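Local coordinates for DNA polymerase (Bacillus phage phi29, PDB 2PY5), which replicates viral DNA from a protein primer, synthesising with high processivity and strand displacement and proofreading the product with a 3'-5' exonuclease, at residues 395-400 / 422-427; 244-249 / 465-470; 532-537 / 553-558. The protein carries 2 engineered substitutions. All blocks are in the same frame, centred on the assembly; numbering follows the deposited sequence. Where two conformers were deposited one is given.

Contact 1 (395-400 / 422-427); sequences SNPDVT and KDPVYT. With nucleotides of chain C.
The adenine of DA3 of chain C meets both segments: V399 lays CB and CG2 over N1 and C6 of the base, with CG2 3.8 Å from N1, while K422 comes in at the imidazole part of the ring. There K422 NZ lies close to the base plane and gives a hydrogen bond of 3.0 Å to DA3 N7. The lysine chain bends about its CG-CD bond (chi3 -60°), which turns CE aside, and the K422 and V399 side chains cross at about a right angle, K422 CD 3.8 Å from V399 CG1. Behind this pair the two prolines pack together, P397 CB 4.1 Å from P424 CD, with helix 216-223 covering both. One direct backbone bond joins the loops, K422 N to P397 O at 2.8 Å. Further along, one water takes the N-H of V425 and donates to S395 O and to the hydroxyl oxygen of T427, which is also bonded to D219. Nearby, N396 N binds OP1 of DT5 of chain C over 2.8 Å. On the outgoing side D398 OD2 accepts from both T400 N, closing an Asx turn, and T400 OG1, while D398 OD1 pairs with R96. The loops flank the TPR2 region (398-420), whose first residues lie in the first of them; V399 also touches E420, which binds single-stranded DNA, so this is part of a single-stranded DNA-binding surface.

Contact 2 (244-249 / 465-470); sequences EGMVFD and TEIPDV
E244 and T465 share a water, which donates to E244 OE1 over 2.6 Å and lies 2.7 Å from T465 OG1. The second carboxylate oxygen of E244, OE2, is taken by the hydroxyl of Y505, so both ends of the group are engaged. Below the water the same two residues touch directly: the methyl CG2 of T465 rests 3.6 Å from E244 CB and also touches CD and OE1 of the carboxylate. In T465 chi1 of 67° puts OG1 between the backbone N and the carbonyl carbon, on the water's side, with CG2 anti to the carbonyl carbon and against the glutamate.

M246 fills the middle. Its thioether lies against the backbone of the loop, with SD 3.4 Å from E466 O and CE 3.3 Å from T465 O, the methyl being brought there by a bend at chi3 of -42°. E466 O also receives a hydrogen bond from R451, which the M246 side chain also touches. Next along the strand, F248 points its ring at two partners. I467 CG1 sits in the plane of the ring at its edge, 4.0 Å from F248 CZ, while P468 meets the ring tip to tip through CD.

Strand 241-250 runs between strands 459-463 and 483-489 in the antiparallel palm sheet, M246 bonding through its backbone to L462 and G245 to F489. Directly after 459-463 the chain turns into 465-470 and packs on the M246 and F248 side of the strand that ends near D249, a ligand of the catalytic magnesium.

Contact 3 (532-537 / 553-558); sequences GMTDKI and KMKPKP. With nucleotides of chain B.
I537 overlaps M554 with the two side chains running antiparallel, its CG1 3.7 Å from M554 CB and its CD1 lying over the backbone that leads into K555. F572 and F550 pack on the same isoleucine, which makes this the buried part of an otherwise superficial contact. M554 then carries on outward and ends across K536. The lysine is fully extended beyond CG, and the methionine side chain crosses it at about a right angle, its methyl CE near CG, CD, CE and NZ alike. M554 CE is only 3.3 Å from both K536 CD and K536 CE, tighter than normal packing, so the detail of this contact is doubtful.

T534 holds the other flank. It is the N-cap of helix 535-538, its OG1 accepting a weak bond from I537 N, and chi1 of 68° sets that oxygen between the backbone N and the carbonyl carbon. The same OG1 lies 2.6 Å from a water that donates to M554 O, also over 2.6 Å, while the methyl CG2 points tip to tip at P556 CD, 4.0 Å away. All this belongs to the thumb, a beta hairpin of strands 551-561 and 564-573 with the short helix tucked against it. Within the hairpin M554 and K555 both face D570, a classic beta bulge.

K555 stretches in the other direction, its chain extended, and NZ makes a weak 3.3 Å hydrogen bond to G532 O. G532 CA lies 3.6 Å from N2 of DG1 of chain B, and P556 packs on a thymine base of the bound DNA.

In chain order contact 2 opens first, on palm strand 241-250; contact 1 falls between its two segments, and contact 3 follows near the C-terminus. None touches another: nearest atoms are about 23 Å apart between contacts 1 and 2, about 19 Å between 1 and 3, and about 18 Å between 2 and 3. Contacts 1 and 3 lie on opposite sides of the chain's centre, and each meets bound DNA, one at the start of the TPR2 region and the other in the thumb hairpin. Contact 2 stays about 16 Å from the nucleic acid, at the sheet that carries the catalytic metal site. Two separate parts of the polymerising region thus meet DNA (chains C and B).

Contact 1 (395-400 / 422-427)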
loop_
_atom_site.group_PDB
_atom_site.type_symbol
_atom_site.label_atom_id
_atom_site.label_comp_id
_atom_site.label_asym_id
_atom_site.label_seq_id
_atom_site.Cartn_x
_atom_site.Cartn_y
_atom_site.Cartn_z
ATOM N N SER F 395 -3.741 -12.633 -3.680
ATOM C CA SER F 395 -4.633 -11.988 -4.632
ATOM C C SER F 395 -5.992 -12.670 -4.623
ATOM O O SER F 395 -6.073 -13.901 -4.686
ATOM C CB SER F 395 -4.044 -12.096 -6.040
ATOM O OG SER F 395 -2.844 -11.364 -6.180
ATOM N N ASN F 396 -7.067 -11.885 -4.571
ATOM C CA ASN F 396 -8.386 -12.427 -4.462
ATOM C C ASN F 396 -8.856 -12.881 -5.839
ATOM O O ASN F 396 -8.875 -12.076 -6.784
ATOM C CB ASN F 396 -9.343 -11.348 -3.898
ATOM C CG ASN F 396 -10.624 -11.915 -3.305
ATOM O OD1 ASN F 396 -11.040 -11.547 -2.190
ATOM N ND2 ASN F 396 -11.257 -12.789 -4.020
ATOM N N PRO F 397 -9.250 -14.154 -5.974
ATOM C CA PRO F 397 -9.692 -14.665 -7.273
ATOM C C PRO F 397 -11.002 -14.028 -7.756
ATOM O O PRO F 397 -11.304 -14.111 -8.931
ATOM C CB PRO F 397 -9.852 -16.164 -7.025
ATOM C CG PRO F 397 -10.119 -16.263 -5.554
ATOM C CD PRO F 397 -9.297 -15.204 -4.930
ATOM N N ASP F 398 -11.783 -13.426 -6.857
ATOM C CA ASP F 398 -12.973 -12.637 -7.247
ATOM C C ASP F 398 -12.543 -11.278 -7.790
ATOM O O ASP F 398 -12.141 -10.392 -7.023
ATOM C CB ASP F 398 -13.909 -12.468 -6.060
ATOM C CG ASP F 398 -15.194 -11.773 -6.419
ATOM O OD1 ASP F 398 -16.019 -11.538 -5.492
ATOM O OD2 ASP F 398 -15.382 -11.444 -7.602
ATOM N N VAL F 399 -12.612 -11.128 -9.111
ATOM C CA VAL F 399 -12.192 -9.903 -9.771
ATOM C C VAL F 399 -13.364 -9.128 -10.347
ATOM O O VAL F 399 -13.190 -8.289 -11.221
ATOM C CB VAL F 399 -11.104 -10.146 -10.845
ATOM C CG1 VAL F 399 -9.792 -10.525 -10.147
ATOM C CG2 VAL F 399 -11.503 -11.206 -11.859
ATOM N N THR F 400 -14.556 -9.402 -9.817
ATOM C CA THR F 400 -15.755 -8.625 -10.139
ATOM C C THR F 400 -15.444 -7.153 -9.915
ATOM O O THR F 400 -14.934 -6.780 -8.859
ATOM C CB THR F 400 -16.938 -9.076 -9.255
ATOM O OG1 THR F 400 -17.114 -10.484 -9.400
ATOM C CG2 THR F 400 -18.252 -8.341 -9.629
ATOM N N LYS F 422 -10.940 -15.463 -11.397
ATOM C CA LYS F 422 -9.716 -15.948 -12.018
ATOM C C LYS F 422 -9.026 -16.899 -11.062
ATOM O O LYS F 422 -9.435 -17.055 -9.908
ATOM C CB LYS F 422 -8.798 -14.782 -12.376
ATOM C CG LYS F 422 -8.219 -13.990 -11.209
ATOM C CD LYS F 422 -7.227 -12.909 -11.664
ATOM C CE LYS F 422 -6.045 -13.498 -12.420
ATOM N NZ LYS F 422 -4.949 -12.508 -12.661
ATOM N N ASP F 423 -7.958 -17.530 -11.527
ATOM C CA ASP F 423 -7.224 -18.437 -10.653
ATOM C C ASP F 423 -6.591 -17.683 -9.470
ATOM O O ASP F 423 -6.012 -16.594 -9.646
ATOM C CB ASP F 423 -6.085 -19.131 -11.398
ATOM C CG ASP F 423 -6.558 -20.184 -12.394
ATOM O OD1 ASP F 423 -7.736 -20.587 -12.370
ATOM O OD2 ASP F 423 -5.711 -20.632 -13.205
ATOM N N PRO F 424 -6.663 -18.276 -8.280
ATOM C CA PRO F 424 -5.818 -17.816 -7.187
ATOM C C PRO F 424 -4.340 -17.967 -7.554
ATOM O O PRO F 424 -3.995 -18.668 -8.507
ATOM C CB PRO F 424 -6.143 -18.781 -6.034
ATOM C CG PRO F 424 -7.243 -19.583 -6.437
ATOM C CD PRO F 424 -7.507 -19.419 -7.890
ATOM N N VAL F 425 -3.494 -17.289 -6.794
ATOM C CA VAL F 425 -2.057 -17.395 -6.920
ATOM C C VAL F 425 -1.674 -18.488 -5.913
ATOM O O VAL F 425 -1.673 -19.668 -6.280
ATOM C CB VAL F 425 -1.339 -16.034 -6.709
ATOM C CG1 VAL F 425 0.153 -16.215 -6.831
ATOM C CG2 VAL F 425 -1.855 -14.955 -7.713
ATOM N N TYR F 426 -1.388 -18.136 -4.667
ATOM C CA TYR F 426 -1.174 -19.169 -3.614
ATOM C C TYR F 426 -1.345 -18.533 -2.254
ATOM O O TYR F 426 -0.408 -18.138 -1.571
ATOM C CB TYR F 426 0.180 -19.895 -3.774
ATOM C CG TYR F 426 0.238 -21.143 -2.921
ATOM C CD1 TYR F 426 -0.445 -22.305 -3.301
ATOM C CD2 TYR F 426 0.935 -21.171 -1.726
ATOM C CE1 TYR F 426 -0.415 -23.449 -2.493
ATOM C CE2 TYR F 426 0.945 -22.313 -0.926
ATOM C CZ TYR F 426 0.255 -23.433 -1.321
ATOM O OH TYR F 426 0.271 -24.566 -0.513
ATOM N N THR F 427 -2.608 -18.393 -1.884
ATOM C CA THR F 427 -2.988 -17.637 -0.693
ATOM C C THR F 427 -2.351 -18.159 0.614
ATOM O O THR F 427 -2.029 -17.345 1.481
ATOM C CB THR F 427 -4.520 -17.528 -0.601
ATOM O OG1 THR F 427 -5.021 -17.008 -1.849
ATOM C CG2 THR F 427 -4.957 -16.603 0.553
ATOM P P DA C 3 -1.719 -8.290 -14.107
ATOM O OP1 DA C 3 -0.489 -7.508 -14.338
ATOM O OP2 DA C 3 -1.714 -9.747 -13.753
ATOM O "O5'" DA C 3 -2.600 -7.552 -13.000
ATOM C "C5'" DA C 3 -2.540 -6.157 -12.928
ATOM C "C4'" DA C 3 -3.692 -5.684 -12.065
ATOM O "O4'" DA C 3 -4.928 -6.018 -12.726
ATOM C "C3'" DA C 3 -3.796 -6.327 -10.691
ATOM O "O3'" DA C 3 -3.191 -5.478 -9.730
ATOM C "C2'" DA C 3 -5.307 -6.402 -10.433
ATOM C "C1'" DA C 3 -5.948 -6.415 -11.813
ATOM N N9 DA C 3 -6.370 -7.703 -12.368
ATOM C C8 DA C 3 -5.627 -8.862 -12.421
ATOM N N7 DA C 3 -6.228 -9.861 -13.034
ATOM C C5 DA C 3 -7.444 -9.315 -13.416
ATOM C C6 DA C 3 -8.555 -9.846 -14.102
ATOM N N6 DA C 3 -8.611 -11.108 -14.543
ATOM N N1 DA C 3 -9.613 -9.024 -14.325
ATOM C C2 DA C 3 -9.557 -7.760 -13.881
ATOM N N3 DA C 3 -8.568 -7.152 -13.220
ATOM C C4 DA C 3 -7.537 -7.986 -13.024
ATOM P P DT C 5 -6.334 -8.031 -4.284
ATOM O OP1 DT C 5 -7.224 -9.117 -4.709
ATOM O OP2 DT C 5 -6.599 -6.645 -4.800
ATOM O "O5'" DT C 5 -6.255 -7.959 -2.709
ATOM C "C5'" DT C 5 -5.904 -9.147 -2.005
ATOM C "C4'" DT C 5 -5.691 -8.791 -0.556
ATOM O "O4'" DT C 5 -4.651 -7.796 -0.437
ATOM C "C3'" DT C 5 -6.925 -8.184 0.094
ATOM O "O3'" DT C 5 -7.502 -9.187 0.879
ATOM C "C2'" DT C 5 -6.434 -7.019 0.945
ATOM C "C1'" DT C 5 -5.009 -6.772 0.472
ATOM N N1 DT C 5 -4.783 -5.441 -0.211
ATOM C C2 DT C 5 -4.294 -4.398 0.542
ATOM O O2 DT C 5 -4.058 -4.504 1.734
ATOM N N3 DT C 5 -4.095 -3.232 -0.158
ATOM C C4 DT C 5 -4.325 -3.002 -1.506
ATOM O O4 DT C 5 -4.112 -1.916 -2.041
ATOM C C5 DT C 5 -4.831 -4.127 -2.243
ATOM C C7 DT C 5 -5.120 -4.001 -3.716
ATOM C C6 DT C 5 -5.032 -5.273 -1.569
ATOM P P DG C 2 -5.854 -12.794 -16.451
ATOM O OP1 DG C 2 -4.768 -13.788 -16.287
ATOM O OP2 DG C 2 -7.088 -12.920 -15.639
ATOM O "O5'" DG C 2 -5.249 -11.311 -16.274
ATOM C "C5'" DG C 2 -4.078 -11.005 -17.028
ATOM C "C4'" DG C 2 -3.600 -9.567 -16.931
ATOM O "O4'" DG C 2 -4.317 -8.749 -17.873
ATOM C "C3'" DG C 2 -3.756 -8.841 -15.608
ATOM O "O3'" DG C 2 -2.570 -8.113 -15.435
ATOM C "C2'" DG C 2 -4.932 -7.890 -15.787
ATOM C "C1'" DG C 2 -4.737 -7.549 -17.250
ATOM N N9 DG C 2 -5.917 -7.197 -18.011
ATOM C C8 DG C 2 -7.197 -7.663 -17.854
ATOM N N7 DG C 2 -8.028 -7.178 -18.731
ATOM C C5 DG C 2 -7.228 -6.352 -19.520
ATOM C C6 DG C 2 -7.567 -5.550 -20.627
ATOM O O6 DG C 2 -8.683 -5.427 -21.144
ATOM N N1 DG C 2 -6.459 -4.873 -21.142
ATOM C C2 DG C 2 -5.178 -4.950 -20.641
ATOM N N2 DG C 2 -4.232 -4.219 -21.260
ATOM N N3 DG C 2 -4.852 -5.701 -19.592
ATOM C C4 DG C 2 -5.925 -6.364 -19.095
HETATM O O HOH W 1 -4.517 -16.001 -4.508
#

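Contact 2 (244-249 / 465-470)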
loop_
_atom_site.group_PDB
_atom_site.type_symbol
_atom_site.label_atom_id
_atom_site.label_comp_id
_atom_site.label_asym_id
_atom_site.label_seq_id
_atom_site.Cartn_x
_atom_site.Cartn_y
_atom_site.Cartn_z
ATOM N N GLU F 244 11.276 9.754 28.295
ATOM C CA GLU F 244 12.212 9.173 27.342
ATOM C C GLU F 244 11.825 7.765 26.927
ATOM O O GLU F 244 11.274 7.001 27.720
ATOM C CB GLU F 244 13.610 9.129 27.919
ATOM C CG GLU F 244 14.223 10.468 28.182
ATOM C CD GLU F 244 15.690 10.354 28.534
ATOM O OE1 GLU F 244 16.017 9.563 29.454
ATOM O OE2 GLU F 244 16.512 11.066 27.918
ATOM N N GLY F 245 12.148 7.418 25.693
ATOM C CA GLY F 245 11.853 6.103 25.166
ATOM C C GLY F 245 12.619 5.849 23.892
ATOM O O GLY F 245 13.421 6.681 23.463
ATOM N N MET F 246 12.377 4.706 23.279
ATOM C CA MET F 246 13.165 4.311 22.123
ATOM C C MET F 246 12.332 3.453 21.195
ATOM O O MET F 246 11.344 2.851 21.612
ATOM C CB MET F 246 14.443 3.569 22.584
ATOM C CG MET F 246 14.183 2.237 23.268
ATOM S SD MET F 246 15.594 1.574 24.195
ATOM C CE MET F 246 16.960 1.925 23.087
ATOM N N VAL F 247 12.761 3.407 19.934
ATOM C CA VAL F 247 12.054 2.664 18.888
ATOM C C VAL F 247 13.005 1.678 18.237
ATOM O O VAL F 247 14.108 2.029 17.886
ATOM C CB VAL F 247 11.534 3.632 17.818
ATOM C CG1 VAL F 247 10.853 2.894 16.674
ATOM C CG2 VAL F 247 10.569 4.648 18.462
ATOM N N PHE F 248 12.528 0.446 18.072
ATOM C CA PHE F 248 13.221 -0.586 17.317
ATOM C C PHE F 248 12.375 -0.948 16.112
ATOM O O PHE F 248 11.156 -1.035 16.227
ATOM C CB PHE F 248 13.413 -1.822 18.173
ATOM C CG PHE F 248 14.324 -1.613 19.347
ATOM C CD1 PHE F 248 13.816 -1.221 20.580
ATOM C CD2 PHE F 248 15.693 -1.827 19.229
ATOM C CE1 PHE F 248 14.655 -1.042 21.663
ATOM C CE2 PHE F 248 16.527 -1.660 20.314
ATOM C CZ PHE F 248 15.994 -1.249 21.535
ATOM N N ASP F 249 13.042 -1.190 14.975
ATOM C CA ASP F 249 12.371 -1.511 13.730
ATOM C C ASP F 249 13.080 -2.704 13.090
ATOM O O ASP F 249 14.289 -2.669 12.921
ATOM C CB ASP F 249 12.427 -0.280 12.823
ATOM C CG ASP F 249 11.539 -0.382 11.614
ATOM O OD1 ASP F 249 10.864 -1.413 11.421
ATOM O OD2 ASP F 249 11.504 0.605 10.845
ATOM N N THR F 465 15.735 4.254 27.669
ATOM C CA THR F 465 16.686 4.461 26.572
ATOM C C THR F 465 17.781 3.383 26.446
ATOM O O THR F 465 18.613 3.475 25.549
ATOM C CB THR F 465 17.346 5.835 26.691
ATOM O OG1 THR F 465 18.165 5.862 27.855
ATOM C CG2 THR F 465 16.288 6.930 26.776
ATOM N N GLU F 466 17.767 2.366 27.312
ATOM C CA GLU F 466 18.730 1.263 27.222
ATOM C C GLU F 466 18.142 0.061 26.501
ATOM O O GLU F 466 16.977 -0.277 26.685
ATOM C CB GLU F 466 19.204 0.847 28.614
ATOM C CG GLU F 466 19.860 1.973 29.413
ATOM C CD GLU F 466 21.182 2.472 28.822
ATOM O OE1 GLU F 466 21.679 3.520 29.294
ATOM O OE2 GLU F 466 21.734 1.834 27.897
ATOM N N ILE F 467 18.949 -0.583 25.665
ATOM C CA ILE F 467 18.484 -1.769 24.957
ATOM C C ILE F 467 18.143 -2.862 25.988
ATOM O O ILE F 467 18.976 -3.188 26.841
ATOM C CB ILE F 467 19.533 -2.286 23.962
ATOM C CG1 ILE F 467 19.760 -1.249 22.849
ATOM C CG2 ILE F 467 19.065 -3.601 23.340
ATOM C CD1 ILE F 467 20.983 -1.513 21.995
ATOM N N PRO F 468 16.900 -3.398 25.936
ATOM C CA PRO F 468 16.580 -4.498 26.849
ATOM C C PRO F 468 17.515 -5.704 26.671
ATOM O O PRO F 468 17.795 -6.109 25.543
ATOM C CB PRO F 468 15.144 -4.873 26.473
ATOM C CG PRO F 468 14.598 -3.695 25.767
ATOM C CD PRO F 468 15.746 -3.018 25.094
ATOM N N ASP F 469 17.985 -6.252 27.788
ATOM C CA ASP F 469 18.865 -7.422 27.772
ATOM C C ASP F 469 18.264 -8.567 26.957
ATOM O O ASP F 469 18.979 -9.264 26.227
ATOM C CB ASP F 469 19.133 -7.912 29.203
ATOM C CG ASP F 469 20.082 -7.011 29.980
ATOM O OD1 ASP F 469 20.658 -6.064 29.401
ATOM O OD2 ASP F 469 20.257 -7.255 31.196
ATOM N N VAL F 470 16.945 -8.750 27.070
ATOM C CA VAL F 470 16.276 -9.899 26.458
ATOM C C VAL F 470 16.310 -9.883 24.918
ATOM O O VAL F 470 16.179 -10.943 24.290
ATOM C CB VAL F 470 14.816 -10.041 26.964
ATOM C CG1 VAL F 470 14.125 -11.218 26.302
ATOM C CG2 VAL F 470 14.796 -10.228 28.467
HETATM O O HOH W 2 18.182 8.118 29.413
#

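Contact 3 (532-537 / 553-558)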
loop_
_atom_site.group_PDB
_atom_site.type_symbol
_atom_site.label_atom_id
_atom_site.label_comp_id
_atom_site.label_asym_id
_atom_site.label_seq_id
_atom_site.Cartn_x
_atom_site.Cartn_y
_atom_site.Cartn_z
ATOM N N GLY F 532 -4.233 9.186 8.143
ATOM C CA GLY F 532 -5.216 10.016 7.468
ATOM C C GLY F 532 -4.940 11.499 7.573
ATOM O O GLY F 532 -5.561 12.290 6.864
ATOM N N MET F 533 -4.018 11.893 8.452
ATOM C CA MET F 533 -3.673 13.299 8.600
ATOM C C MET F 533 -2.787 13.693 7.427
ATOM O O MET F 533 -1.800 13.018 7.138
ATOM C CB MET F 533 -2.954 13.539 9.936
ATOM C CG MET F 533 -2.788 14.981 10.295
ATOM S SD MET F 533 -1.965 15.227 11.876
ATOM C CE MET F 533 -3.321 15.027 13.034
ATOM N N THR F 534 -3.155 14.764 6.733
ATOM C CA THR F 534 -2.355 15.250 5.608
ATOM C C THR F 534 -1.160 16.018 6.147
ATOM O O THR F 534 -1.125 16.357 7.325
ATOM C CB THR F 534 -3.144 16.200 4.707
ATOM O OG1 THR F 534 -3.411 17.408 5.427
ATOM C CG2 THR F 534 -4.460 15.559 4.253
ATOM N N ASP F 535 -0.192 16.308 5.282
ATOM C CA ASP F 535 0.995 17.068 5.688
ATOM C C ASP F 535 0.655 18.493 6.126
ATOM O O ASP F 535 1.242 19.001 7.074
ATOM C CB ASP F 535 2.048 17.103 4.569
ATOM C CG ASP F 535 2.714 15.757 4.346
ATOM O OD1 ASP F 535 2.855 14.977 5.315
ATOM O OD2 ASP F 535 3.111 15.482 3.192
ATOM N N LYS F 536 -0.295 19.137 5.443
ATOM C CA LYS F 536 -0.698 20.490 5.827
ATOM C C LYS F 536 -1.270 20.517 7.250
ATOM O O LYS F 536 -1.037 21.465 7.997
ATOM C CB LYS F 536 -1.732 21.072 4.847
ATOM C CG LYS F 536 -1.958 22.570 5.051
ATOM C CD LYS F 536 -3.001 23.170 4.122
ATOM C CE LYS F 536 -2.972 24.700 4.218
ATOM N NZ LYS F 536 -4.234 25.348 3.753
ATOM N N ILE F 537 -2.036 19.490 7.606
ATOM C CA ILE F 537 -2.603 19.391 8.952
ATOM C C ILE F 537 -1.489 19.092 9.971
ATOM O O ILE F 537 -1.477 19.657 11.055
ATOM C CB ILE F 537 -3.714 18.323 9.038
ATOM C CG1 ILE F 537 -4.907 18.730 8.161
ATOM C CG2 ILE F 537 -4.177 18.148 10.482
ATOM C CD1 ILE F 537 -5.994 17.685 8.058
ATOM N N LYS F 553 -10.391 21.713 9.296
ATOM C CA LYS F 553 -11.189 21.513 8.087
ATOM C C LYS F 553 -10.303 21.672 6.861
ATOM O O LYS F 553 -10.443 22.616 6.078
ATOM C CB LYS F 553 -12.366 22.484 8.047
ATOM C CG LYS F 553 -13.393 22.114 7.019
ATOM C CD LYS F 553 -14.573 23.064 7.059
ATOM C CE LYS F 553 -15.537 22.786 5.929
ATOM N NZ LYS F 553 -15.776 21.324 5.752
ATOM N N MET F 554 -9.388 20.722 6.711
ATOM C CA MET F 554 -8.297 20.832 5.762
ATOM C C MET F 554 -8.007 19.534 5.022
ATOM O O MET F 554 -7.008 19.463 4.307
ATOM C CB MET F 554 -7.024 21.253 6.494
ATOM C CG MET F 554 -7.117 22.569 7.224
ATOM S SD MET F 554 -5.565 22.954 8.049
ATOM C CE MET F 554 -4.782 23.991 6.826
ATOM N N LYS F 555 -8.860 18.518 5.174
ATOM C CA LYS F 555 -8.604 17.224 4.542
ATOM C C LYS F 555 -9.386 17.104 3.249
ATOM O O LYS F 555 -10.610 17.047 3.275
ATOM C CB LYS F 555 -8.956 16.052 5.458
ATOM C CG LYS F 555 -8.464 14.698 4.916
ATOM C CD LYS F 555 -8.968 13.559 5.758
ATOM C CE LYS F 555 -8.437 12.211 5.275
ATOM N NZ LYS F 555 -8.599 11.167 6.325
ATOM N N PRO F 556 -8.676 17.060 2.114
ATOM C CA PRO F 556 -9.370 16.872 0.840
ATOM C C PRO F 556 -10.108 15.531 0.780
ATOM O O PRO F 556 -9.519 14.480 1.102
ATOM C CB PRO F 556 -8.231 16.903 -0.187
ATOM C CG PRO F 556 -7.089 17.518 0.492
ATOM C CD PRO F 556 -7.225 17.215 1.935
ATOM N N LYS F 557 -11.381 15.589 0.393
ATOM C CA LYS F 557 -12.210 14.411 0.153
ATOM C C LYS F 557 -12.777 14.492 -1.264
ATOM O O LYS F 557 -13.343 15.505 -1.638
ATOM C CB LYS F 557 -13.361 14.362 1.151
ATOM N N PRO F 558 -12.620 13.427 -2.059
ATOM C CA PRO F 558 -13.104 13.450 -3.436
ATOM C C PRO F 558 -14.620 13.261 -3.558
ATOM O O PRO F 558 -15.185 12.318 -2.998
ATOM C CB PRO F 558 -12.354 12.295 -4.080
ATOM C CG PRO F 558 -12.134 11.349 -2.964
ATOM C CD PRO F 558 -11.946 12.158 -1.740
ATOM O "O5'" DG B 1 -7.778 7.033 14.775
ATOM C "C5'" DG B 1 -8.520 7.981 13.993
ATOM C "C4'" DG B 1 -9.106 7.341 12.749
ATOM O "O4'" DG B 1 -8.048 6.749 11.964
ATOM C "C3'" DG B 1 -10.095 6.201 13.016
ATOM O "O3'" DG B 1 -11.482 6.603 12.847
ATOM C "C2'" DG B 1 -9.642 5.072 12.081
ATOM C "C1'" DG B 1 -8.634 5.755 11.159
ATOM N N9 DG B 1 -7.556 4.931 10.606
ATOM C C8 DG B 1 -6.934 3.838 11.168
ATOM N N7 DG B 1 -5.996 3.329 10.418
ATOM C C5 DG B 1 -5.992 4.135 9.287
ATOM C C6 DG B 1 -5.191 4.075 8.120
ATOM O O6 DG B 1 -4.292 3.266 7.846
ATOM N N1 DG B 1 -5.514 5.087 7.216
ATOM C C2 DG B 1 -6.487 6.042 7.405
ATOM N N2 DG B 1 -6.651 6.937 6.418
ATOM N N3 DG B 1 -7.245 6.108 8.495
ATOM C C4 DG B 1 -6.944 5.129 9.390
HETATM O O HOH W 3 -4.458 19.180 3.913
#